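Local structure of LanC-like protein GCR2 (Arabidopsis thaliana, 3T33) at residues L52-V63 against I392-N403. The protein binds zinc as a LanC-like protein and may play a role in abscisic acid signalling. Sequence-based numbering, arbitrary orientation.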
loop_
_atom_site.group_PDB
_atom_site.type_symbol
_atom_site.label_atom_id
_atom_site.label_comp_id
_atom_site.label_asym_id
_atom_site.label_seq_id
_atom_site.Cartn_x
_atom_site.Cartn_y
_atom_site.Cartn_z
ATOM N N LEU A 52 6.921 -18.854 -1.973
ATOM C CA LEU A 52 7.000 -17.404 -2.238
ATOM C C LEU A 52 7.992 -16.748 -1.270
ATOM O O LEU A 52 8.675 -15.762 -1.595
ATOM C CB LEU A 52 5.636 -16.735 -1.998
ATOM C CG LEU A 52 4.745 -16.369 -3.147
ATOM C CD1 LEU A 52 4.776 -17.429 -4.196
ATOM C CD2 LEU A 52 3.379 -16.136 -2.587
ATOM N N HIS A 53 8.020 -17.276 -0.070
ATOM C CA HIS A 53 8.946 -16.834 0.925
ATOM C C HIS A 53 10.416 -16.984 0.461
ATOM O O HIS A 53 11.176 -16.024 0.542
ATOM C CB HIS A 53 8.678 -17.542 2.217
ATOM C CG HIS A 53 9.659 -17.199 3.278
ATOM N ND1 HIS A 53 9.629 -15.993 3.954
ATOM C CD2 HIS A 53 10.690 -17.903 3.797
ATOM C CE1 HIS A 53 10.608 -15.972 4.845
ATOM N NE2 HIS A 53 11.272 -17.111 4.761
ATOM N N ARG A 54 10.774 -18.131 -0.115
ATOM C CA ARG A 54 12.142 -18.354 -0.590
ATOM C C ARG A 54 12.493 -17.423 -1.715
ATOM O O ARG A 54 13.593 -16.883 -1.749
ATOM C CB ARG A 54 12.357 -19.812 -1.013
ATOM C CG ARG A 54 12.294 -20.768 0.210
ATOM C CD ARG A 54 13.580 -20.665 1.013
ATOM N NE ARG A 54 13.450 -20.700 2.474
ATOM C CZ ARG A 54 14.457 -20.367 3.303
ATOM N NH1 ARG A 54 15.654 -20.008 2.814
ATOM N NH2 ARG A 54 14.283 -20.404 4.622
ATOM N N TYR A 55 11.544 -17.232 -2.632
ATOM C CA TYR A 55 11.688 -16.270 -3.715
ATOM C C TYR A 55 11.880 -14.850 -3.178
ATOM O O TYR A 55 12.695 -14.114 -3.667
ATOM C CB TYR A 55 10.435 -16.244 -4.596
ATOM C CG TYR A 55 10.755 -15.609 -5.907
ATOM C CD1 TYR A 55 11.692 -16.197 -6.742
ATOM C CD2 TYR A 55 10.135 -14.425 -6.335
ATOM C CE1 TYR A 55 12.010 -15.646 -7.972
ATOM C CE2 TYR A 55 10.445 -13.855 -7.581
ATOM C CZ TYR A 55 11.396 -14.475 -8.385
ATOM O OH TYR A 55 11.783 -13.980 -9.620
ATOM N N ALA A 56 11.067 -14.472 -2.200
ATOM C CA ALA A 56 11.123 -13.138 -1.682
ATOM C C ALA A 56 12.503 -12.917 -1.050
ATOM O O ALA A 56 13.083 -11.831 -1.209
ATOM C CB ALA A 56 10.007 -12.887 -0.683
ATOM N N LEU A 57 13.056 -13.947 -0.388
ATOM C CA LEU A 57 14.416 -13.814 0.186
ATOM C C LEU A 57 15.426 -13.511 -0.903
ATOM O O LEU A 57 16.241 -12.588 -0.757
ATOM C CB LEU A 57 14.839 -15.016 0.966
ATOM C CG LEU A 57 14.087 -15.308 2.253
ATOM C CD1 LEU A 57 14.718 -16.537 2.938
ATOM C CD2 LEU A 57 14.059 -14.117 3.201
ATOM N N SER A 58 15.347 -14.187 -2.034
ATOM C CA SER A 58 16.288 -13.824 -3.078
ATOM C C SER A 58 16.046 -12.429 -3.550
ATOM O O SER A 58 17.015 -11.746 -3.725
ATOM C CB SER A 58 16.318 -14.755 -4.290
ATOM O OG SER A 58 15.859 -16.064 -3.951
ATOM N N ILE A 59 14.795 -11.997 -3.796
ATOM C CA ILE A 59 14.575 -10.561 -4.180
ATOM C C ILE A 59 15.160 -9.615 -3.093
ATOM O O ILE A 59 15.952 -8.735 -3.395
ATOM C CB ILE A 59 13.101 -10.220 -4.519
ATOM C CG1 ILE A 59 12.620 -11.090 -5.671
ATOM C CG2 ILE A 59 12.860 -8.692 -4.846
ATOM C CD1 ILE A 59 11.072 -11.098 -5.775
ATOM N N LYS A 60 14.750 -9.827 -1.846
ATOM C CA LYS A 60 15.230 -9.015 -0.735
ATOM C C LYS A 60 16.748 -8.876 -0.775
ATOM O O LYS A 60 17.283 -7.772 -0.672
ATOM C CB LYS A 60 14.792 -9.620 0.599
ATOM C CG LYS A 60 15.331 -8.890 1.819
ATOM C CD LYS A 60 15.106 -9.695 3.088
ATOM C CE LYS A 60 16.274 -10.628 3.367
ATOM N NZ LYS A 60 16.386 -10.963 4.812
ATOM N N ASP A 61 17.436 -10.003 -0.925
ATOM C CA ASP A 61 18.893 -10.008 -0.987
ATOM C C ASP A 61 19.394 -9.158 -2.148
ATOM O O ASP A 61 20.312 -8.353 -1.992
ATOM C CB ASP A 61 19.419 -11.439 -1.116
ATOM C CG ASP A 61 19.495 -12.156 0.217
ATOM O OD1 ASP A 61 19.004 -11.598 1.221
ATOM O OD2 ASP A 61 20.047 -13.275 0.262
ATOM N N LYS A 62 18.782 -9.341 -3.314
ATOM C CA LYS A 62 19.159 -8.584 -4.503
ATOM C C LYS A 62 18.984 -7.087 -4.274
ATOM O O LYS A 62 19.832 -6.286 -4.665
ATOM C CB LYS A 62 18.330 -9.033 -5.708
ATOM C CG LYS A 62 18.539 -8.188 -6.954
ATOM C CD LYS A 62 19.988 -8.226 -7.411
ATOM C CE LYS A 62 20.104 -7.956 -8.902
ATOM N NZ LYS A 62 21.472 -7.505 -9.281
ATOM N N VAL A 63 17.877 -6.717 -3.638
ATOM C CA VAL A 63 17.592 -5.319 -3.348
ATOM C C VAL A 63 18.616 -4.718 -2.363
ATOM O O VAL A 63 19.081 -3.632 -2.590
ATOM C CB VAL A 63 16.138 -5.112 -2.808
ATOM C CG1 VAL A 63 15.932 -3.630 -2.380
ATOM C CG2 VAL A 63 15.127 -5.470 -3.869
ATOM N N ILE A 392 11.387 -4.002 -7.595
ATOM C CA ILE A 392 11.135 -5.334 -7.130
ATOM C C ILE A 392 11.152 -5.375 -5.623
ATOM O O ILE A 392 10.765 -6.377 -5.025
ATOM C CB ILE A 392 12.118 -6.412 -7.713
ATOM C CG1 ILE A 392 13.581 -6.146 -7.322
ATOM C CG2 ILE A 392 11.992 -6.479 -9.179
ATOM C CD1 ILE A 392 14.553 -7.212 -7.770
ATOM N N GLY A 393 11.663 -4.321 -5.002
ATOM C CA GLY A 393 11.537 -4.173 -3.523
ATOM C C GLY A 393 10.091 -4.451 -3.077
ATOM O O GLY A 393 9.861 -5.121 -2.082
ATOM N N GLY A 394 9.113 -3.946 -3.824
ATOM C CA GLY A 394 7.690 -4.005 -3.419
ATOM C C GLY A 394 7.069 -5.388 -3.682
ATOM O O GLY A 394 6.094 -5.845 -2.975
ATOM N N MET A 395 7.628 -6.051 -4.672
ATOM C CA MET A 395 7.274 -7.477 -4.985
ATOM C C MET A 395 7.756 -8.331 -3.871
ATOM O O MET A 395 6.996 -9.139 -3.372
ATOM C CB MET A 395 7.919 -7.931 -6.282
ATOM C CG MET A 395 7.445 -9.301 -6.765
ATOM S SD MET A 395 8.236 -9.759 -8.305
ATOM C CE MET A 395 7.835 -11.511 -8.375
ATOM N N ALA A 396 9.005 -8.147 -3.423
ATOM C CA ALA A 396 9.441 -8.916 -2.211
ATOM C C ALA A 396 8.569 -8.625 -0.999
ATOM O O ALA A 396 8.305 -9.506 -0.193
ATOM C CB ALA A 396 10.919 -8.618 -1.833
ATOM N N TYR A 397 8.139 -7.372 -0.866
ATOM C CA TYR A 397 7.388 -6.966 0.285
ATOM C C TYR A 397 6.027 -7.683 0.267
ATOM O O TYR A 397 5.549 -8.199 1.265
ATOM C CB TYR A 397 7.216 -5.427 0.234
ATOM C CG TYR A 397 6.638 -4.876 1.502
ATOM C CD1 TYR A 397 5.259 -5.004 1.800
ATOM C CD2 TYR A 397 7.457 -4.213 2.413
ATOM C CE1 TYR A 397 4.742 -4.491 3.025
ATOM C CE2 TYR A 397 6.949 -3.717 3.622
ATOM C CZ TYR A 397 5.609 -3.873 3.940
ATOM O OH TYR A 397 5.151 -3.350 5.163
ATOM N N MET A 398 5.426 -7.730 -0.902
ATOM C CA MET A 398 4.121 -8.343 -1.076
ATOM C C MET A 398 4.275 -9.861 -0.822
ATOM O O MET A 398 3.461 -10.486 -0.098
ATOM C CB MET A 398 3.587 -8.018 -2.493
ATOM C CG MET A 398 2.181 -8.546 -2.795
ATOM S SD MET A 398 2.298 -10.271 -3.160
ATOM C CE MET A 398 2.898 -10.173 -4.832
ATOM N N LEU A 399 5.357 -10.423 -1.340
ATOM C CA LEU A 399 5.595 -11.863 -1.220
ATOM C C LEU A 399 5.702 -12.278 0.246
ATOM O O LEU A 399 5.007 -13.255 0.715
ATOM C CB LEU A 399 6.835 -12.291 -2.004
ATOM C CG LEU A 399 6.805 -12.791 -3.455
ATOM C CD1 LEU A 399 5.460 -12.604 -4.144
ATOM C CD2 LEU A 399 8.067 -12.308 -4.309
ATOM N N LEU A 400 6.507 -11.503 0.985
ATOM C CA LEU A 400 6.638 -11.726 2.417
ATOM C C LEU A 400 5.293 -11.630 3.127
ATOM O O LEU A 400 5.006 -12.388 4.079
ATOM C CB LEU A 400 7.607 -10.696 2.995
ATOM C CG LEU A 400 9.060 -10.947 2.544
ATOM C CD1 LEU A 400 9.997 -9.815 2.977
ATOM C CD2 LEU A 400 9.604 -12.323 3.053
ATOM N N ASP A 401 4.457 -10.690 2.692
ATOM C CA ASP A 401 3.171 -10.439 3.384
ATOM C C ASP A 401 2.155 -11.623 3.079
ATOM O O ASP A 401 1.181 -11.855 3.836
ATOM C CB ASP A 401 2.627 -9.087 2.923
ATOM C CG ASP A 401 2.332 -8.133 4.034
ATOM O OD1 ASP A 401 2.356 -8.506 5.229
ATOM O OD2 ASP A 401 2.045 -6.952 3.689
ATOM N N MET A 402 2.379 -12.356 1.971
ATOM C CA MET A 402 1.580 -13.588 1.694
ATOM C C MET A 402 1.809 -14.709 2.719
ATOM O O MET A 402 0.985 -15.594 2.885
ATOM C CB MET A 402 1.820 -14.142 0.306
ATOM C CG MET A 402 1.504 -13.211 -0.858
ATOM S SD MET A 402 -0.268 -13.020 -1.144
ATOM C CE MET A 402 -0.597 -14.608 -1.911
ATOM N N ASN A 403 2.911 -14.662 3.435
ATOM C CA ASN A 403 3.135 -15.647 4.443
ATOM C C ASN A 403 2.004 -15.676 5.468
ATOM O O ASN A 403 1.701 -16.751 5.994
ATOM C CB ASN A 403 4.457 -15.400 5.146
ATOM C CG ASN A 403 5.056 -16.669 5.669
ATOM O OD1 ASN A 403 5.553 -17.498 4.888
ATOM N ND2 ASN A 403 4.966 -16.871 7.009
#
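Ile59 and Leu399 interlock at the middle of an antiparallel helix pair that joins the long helix 45-69 near the N-terminus to the last helix, 392-402, of the all-helical LanC-like fold. The axes approach to 8.4 Å, with 151° between their directions, and two alanines face each other where the backbones are nearest, the CA atoms of Ala56 and Ala396 being 4.6 Å apart. The packing is knobs-into-holes in both directions: Ile59 enters a hole formed by Ile392, Met395, Ala396 and Leu399, while Leu399 fills one formed by Leu52, Tyr55, Ala56 and Ile59. With chi1 at -59°, Ile59 sends its two branches to different neighbours. CG2, anti to the backbone N, packs on Ala396 CB and alongside the CB-CG1-CD1 arm of Ile392, whereas CD1 crosses to Leu399 CD2, 3.6 Å away, and to the sulfur of Met395. Leu399 divides similarly: CD1 meets Leu52 CG at 4.0 Å, the two side chains lying roughly at right angles, and CD2 reaches the rim of the Tyr55 ring in its plane, 3.6 Å from CD2 of that tyrosine. The extended chain of Met395 carries its methyl to the same ring edge, CE lying 3.6 Å from Tyr55 CE2. Helix 353-375 also packs on Leu52, Tyr55 and Met395, and helix 84-98 on His53, Val63 and Leu400. Lys60 directs its amine away from the interface, to a salt bridge with Asp103. At the Ala56 level, Leu400 CD2 touches both the methyl of Ala56 and the His53 ring, 3.8 Å from His53 ND1, and the Ala56 CB to Leu399 CB distance of 3.5 Å is tighter than ordinary van der Waals contact.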